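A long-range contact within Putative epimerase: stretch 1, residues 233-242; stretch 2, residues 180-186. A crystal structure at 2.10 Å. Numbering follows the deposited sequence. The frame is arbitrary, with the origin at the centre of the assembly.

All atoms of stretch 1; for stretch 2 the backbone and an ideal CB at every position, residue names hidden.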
# COMPACT_ATOMS: atom_id res chain seq x y z
N ALA A 233 4.59 -19.42 17.55
CA ALA A 233 5.30 -18.15 17.45
C ALA A 233 4.36 -16.95 17.61
O ALA A 233 4.69 -15.98 18.28
CB ALA A 233 6.04 -18.07 16.11
N TYR A 234 3.20 -17.03 16.97
CA TYR A 234 2.18 -16.00 17.09
C TYR A 234 1.80 -15.79 18.57
O TYR A 234 1.71 -14.66 19.05
CB TYR A 234 0.92 -16.37 16.28
CG TYR A 234 1.02 -16.17 14.76
CD1 TYR A 234 2.23 -15.85 14.15
CD2 TYR A 234 -0.11 -16.29 13.95
CE1 TYR A 234 2.32 -15.66 12.78
CE2 TYR A 234 -0.03 -16.11 12.57
CZ TYR A 234 1.20 -15.79 11.99
OH TYR A 234 1.30 -15.61 10.61
N LEU A 235 1.62 -16.89 19.30
CA LEU A 235 1.29 -16.79 20.72
C LEU A 235 2.41 -16.10 21.50
O LEU A 235 2.14 -15.26 22.36
CB LEU A 235 1.00 -18.17 21.31
CG LEU A 235 0.78 -18.17 22.82
CD1 LEU A 235 -0.44 -17.35 23.22
CD2 LEU A 235 0.69 -19.60 23.37
N LYS A 236 3.65 -16.45 21.19
CA LYS A 236 4.80 -15.83 21.85
C LYS A 236 4.84 -14.33 21.58
O LYS A 236 5.18 -13.54 22.46
CB LYS A 236 6.11 -16.49 21.41
CG LYS A 236 6.37 -17.83 22.08
CD LYS A 236 6.68 -17.61 23.57
CE LYS A 236 7.05 -18.89 24.29
NZ LYS A 236 5.87 -19.78 24.48
N LEU A 237 4.48 -13.93 20.37
CA LEU A 237 4.40 -12.50 20.04
C LEU A 237 3.28 -11.81 20.82
O LEU A 237 3.43 -10.66 21.25
CB LEU A 237 4.21 -12.30 18.54
CG LEU A 237 5.45 -12.68 17.73
CD1 LEU A 237 5.13 -12.60 16.24
CD2 LEU A 237 6.62 -11.76 18.09
N ILE A 238 2.16 -12.49 20.98
CA ILE A 238 1.08 -11.99 21.82
C ILE A 238 1.58 -11.77 23.26
O ILE A 238 1.41 -10.69 23.83
CB ILE A 238 -0.12 -12.97 21.81
CG1 ILE A 238 -0.87 -12.91 20.46
CG2 ILE A 238 -1.05 -12.71 22.98
CD1 ILE A 238 -1.51 -11.57 20.15
N GLU A 239 2.24 -12.78 23.83
CA GLU A 239 2.65 -12.72 25.23
C GLU A 239 3.69 -11.62 25.47
O GLU A 239 3.66 -10.93 26.49
CB GLU A 239 3.23 -14.07 25.67
CG GLU A 239 2.22 -15.19 25.68
CD GLU A 239 2.84 -16.56 25.88
OE1 GLU A 239 4.06 -16.73 25.63
OE2 GLU A 239 2.09 -17.48 26.27
N ALA A 240 4.61 -11.45 24.53
CA ALA A 240 5.66 -10.44 24.66
C ALA A 240 5.16 -9.06 24.27
O ALA A 240 5.68 -8.05 24.74
CB ALA A 240 6.88 -10.82 23.82
N ALA A 241 4.13 -9.02 23.43
CA ALA A 241 3.55 -7.76 22.94
C ALA A 241 4.56 -6.65 22.55
O ALA A 241 4.48 -5.53 23.07
CB ALA A 241 2.59 -7.22 23.98
N PRO A 242 5.51 -6.95 21.64
CA PRO A 242 6.45 -5.88 21.26
C PRO A 242 5.85 -4.88 20.27
O PRO A 242 6.13 -4.93 19.08
CB PRO A 242 7.61 -6.64 20.63
CG PRO A 242 6.97 -7.89 20.10
CD PRO A 242 5.81 -8.22 20.96
N UNK A 180 0.54 -2.82 18.48
CA UNK A 180 0.39 -3.58 17.24
C UNK A 180 1.67 -4.29 16.86
O UNK A 180 2.73 -3.67 16.76
CB UNK A 180 -0.05 -2.66 16.10
N UNK A 181 1.58 -5.61 16.68
CA UNK A 181 2.69 -6.44 16.26
C UNK A 181 2.36 -7.01 14.90
O UNK A 181 1.23 -7.46 14.68
CB UNK A 181 2.98 -7.55 17.27
N UNK A 182 3.33 -6.96 13.99
CA UNK A 182 3.09 -7.46 12.64
C UNK A 182 3.92 -8.72 12.39
O UNK A 182 5.12 -8.75 12.64
CB UNK A 182 3.42 -6.39 11.60
N UNK A 183 3.26 -9.79 11.93
CA UNK A 183 3.97 -11.00 11.58
C UNK A 183 4.07 -11.12 10.06
O UNK A 183 3.11 -10.82 9.34
CB UNK A 183 3.28 -12.22 12.18
N UNK A 184 5.25 -11.49 9.56
CA UNK A 184 5.41 -11.83 8.14
C UNK A 184 5.75 -13.31 7.99
O UNK A 184 6.92 -13.66 7.88
CB UNK A 184 6.50 -10.97 7.49
N UNK A 185 4.73 -14.18 8.01
CA UNK A 185 5.00 -15.61 7.87
C UNK A 185 5.52 -15.96 6.50
O UNK A 185 5.05 -15.43 5.49
CB UNK A 185 3.74 -16.42 8.16
N UNK A 186 6.51 -16.83 6.45
CA UNK A 186 6.88 -17.44 5.17
C UNK A 186 5.89 -18.58 4.90
O UNK A 186 4.90 -18.69 5.63
CB UNK A 186 8.32 -17.95 5.19

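Residues 180-185 form a strand that runs nearly antiparallel to helix 233-240, at 161° between their N-to-C directions, with the axes approaching to 9.5 Å. The extended backbone makes alternate CA-to-CB bonds point toward the helix, so the odd-numbered positions from 181 to 185 face stretch 1.

At position 180 the CA-to-CB bond points away and no atom of stretch 1 lies within 5.5 Å of the ideal CB. The strand-like phi/psi of -111/125 suits a beta-branched residue, but stretch 1 sets no further limit. The residue is Ile180.

Position 181 points toward the end of the helix, where the chain turns out of helical geometry at Ala241, with positive phi, and continues into Pro242. Its ideal CB lies 4.5 Å from Pro242 O and 5.1 Å from Leu237 CB. The surroundings are largely apolar, and there is room for a few more carbons; valine, isoleucine or threonine would suit the extended backbone, and leucine is conceivable. The residue is Val181, with chi1 in the t well. Its CG1 lies 4.3 Å from Leu237 CB, while CG2 is 3.7 Å from Pro242 CD and 4.1 Å from Ala241 C. The two methyls thus reach both the last turn of the helix and the residues that follow it, and Val181 has the largest area covered by stretch 1 of any residue in the strand.

Position 182 again points away, with nothing of stretch 1 near its ideal CB. Many side chains would be compatible; the residue is Ile182.

At position 183 the direction reverses and space is short. The ideal CB already sits 3.6 Å from Tyr234 CE1 and 4.5 Å from Leu237 CD1, so a small residue, alanine, glycine or perhaps serine, fits most readily. The residue is Ala183. Its methyl packs obliquely against the Tyr234 ring and also meets Leu237.

Position 184 points away from the helix, and stretch 1 leaves its side chain unconstrained. The residue is Arg184, whose guanidinium group is hydrogen-bonded elsewhere in the structure.

Position 185 faces the end of the Tyr234 side chain, its ideal CB 3.5 Å from Tyr234 OH. A compact residue would suit, and the phi of -67° also admits proline; serine or alanine could be considered too. The residue is Pro185, whose CG approaches Tyr234 OH to 3.3 Å, a close packing contact.

Position 186 lies beyond the strand and out of reach of stretch 1. The residue is Phe186.

Stretch 2 (180-186) IVIARPF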
# COMPACT_ATOMS: atom_id res chain seq x y z
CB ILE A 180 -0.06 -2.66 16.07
CG1 ILE A 180 -1.45 -2.11 16.35
CG2 ILE A 180 -0.05 -3.43 14.71
CD1 ILE A 180 -1.89 -0.99 15.41
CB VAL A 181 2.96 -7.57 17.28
CG1 VAL A 181 4.21 -8.35 16.90
CG2 VAL A 181 3.12 -6.98 18.68
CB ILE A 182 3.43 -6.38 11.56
CG1 ILE A 182 2.52 -5.14 11.70
CG2 ILE A 182 3.29 -6.99 10.16
CD1 ILE A 182 2.94 -3.93 10.88
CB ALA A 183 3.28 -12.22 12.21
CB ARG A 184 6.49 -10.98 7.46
CG ARG A 184 6.12 -9.53 7.24
CD ARG A 184 7.34 -8.71 6.82
NE ARG A 184 6.98 -7.33 6.55
CZ ARG A 184 7.86 -6.36 6.33
NH1 ARG A 184 9.16 -6.62 6.35
NH2 ARG A 184 7.43 -5.12 6.11
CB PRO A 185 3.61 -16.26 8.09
CG PRO A 185 2.63 -15.17 7.65
CD PRO A 185 3.28 -13.89 8.16
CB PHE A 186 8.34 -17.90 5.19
CG PHE A 186 9.31 -16.77 4.98
CD1 PHE A 186 9.40 -15.74 5.92
CD2 PHE A 186 10.09 -16.70 3.82
CE1 PHE A 186 10.27 -14.67 5.72
CE2 PHE A 186 10.97 -15.62 3.61
CZ PHE A 186 11.06 -14.61 4.56
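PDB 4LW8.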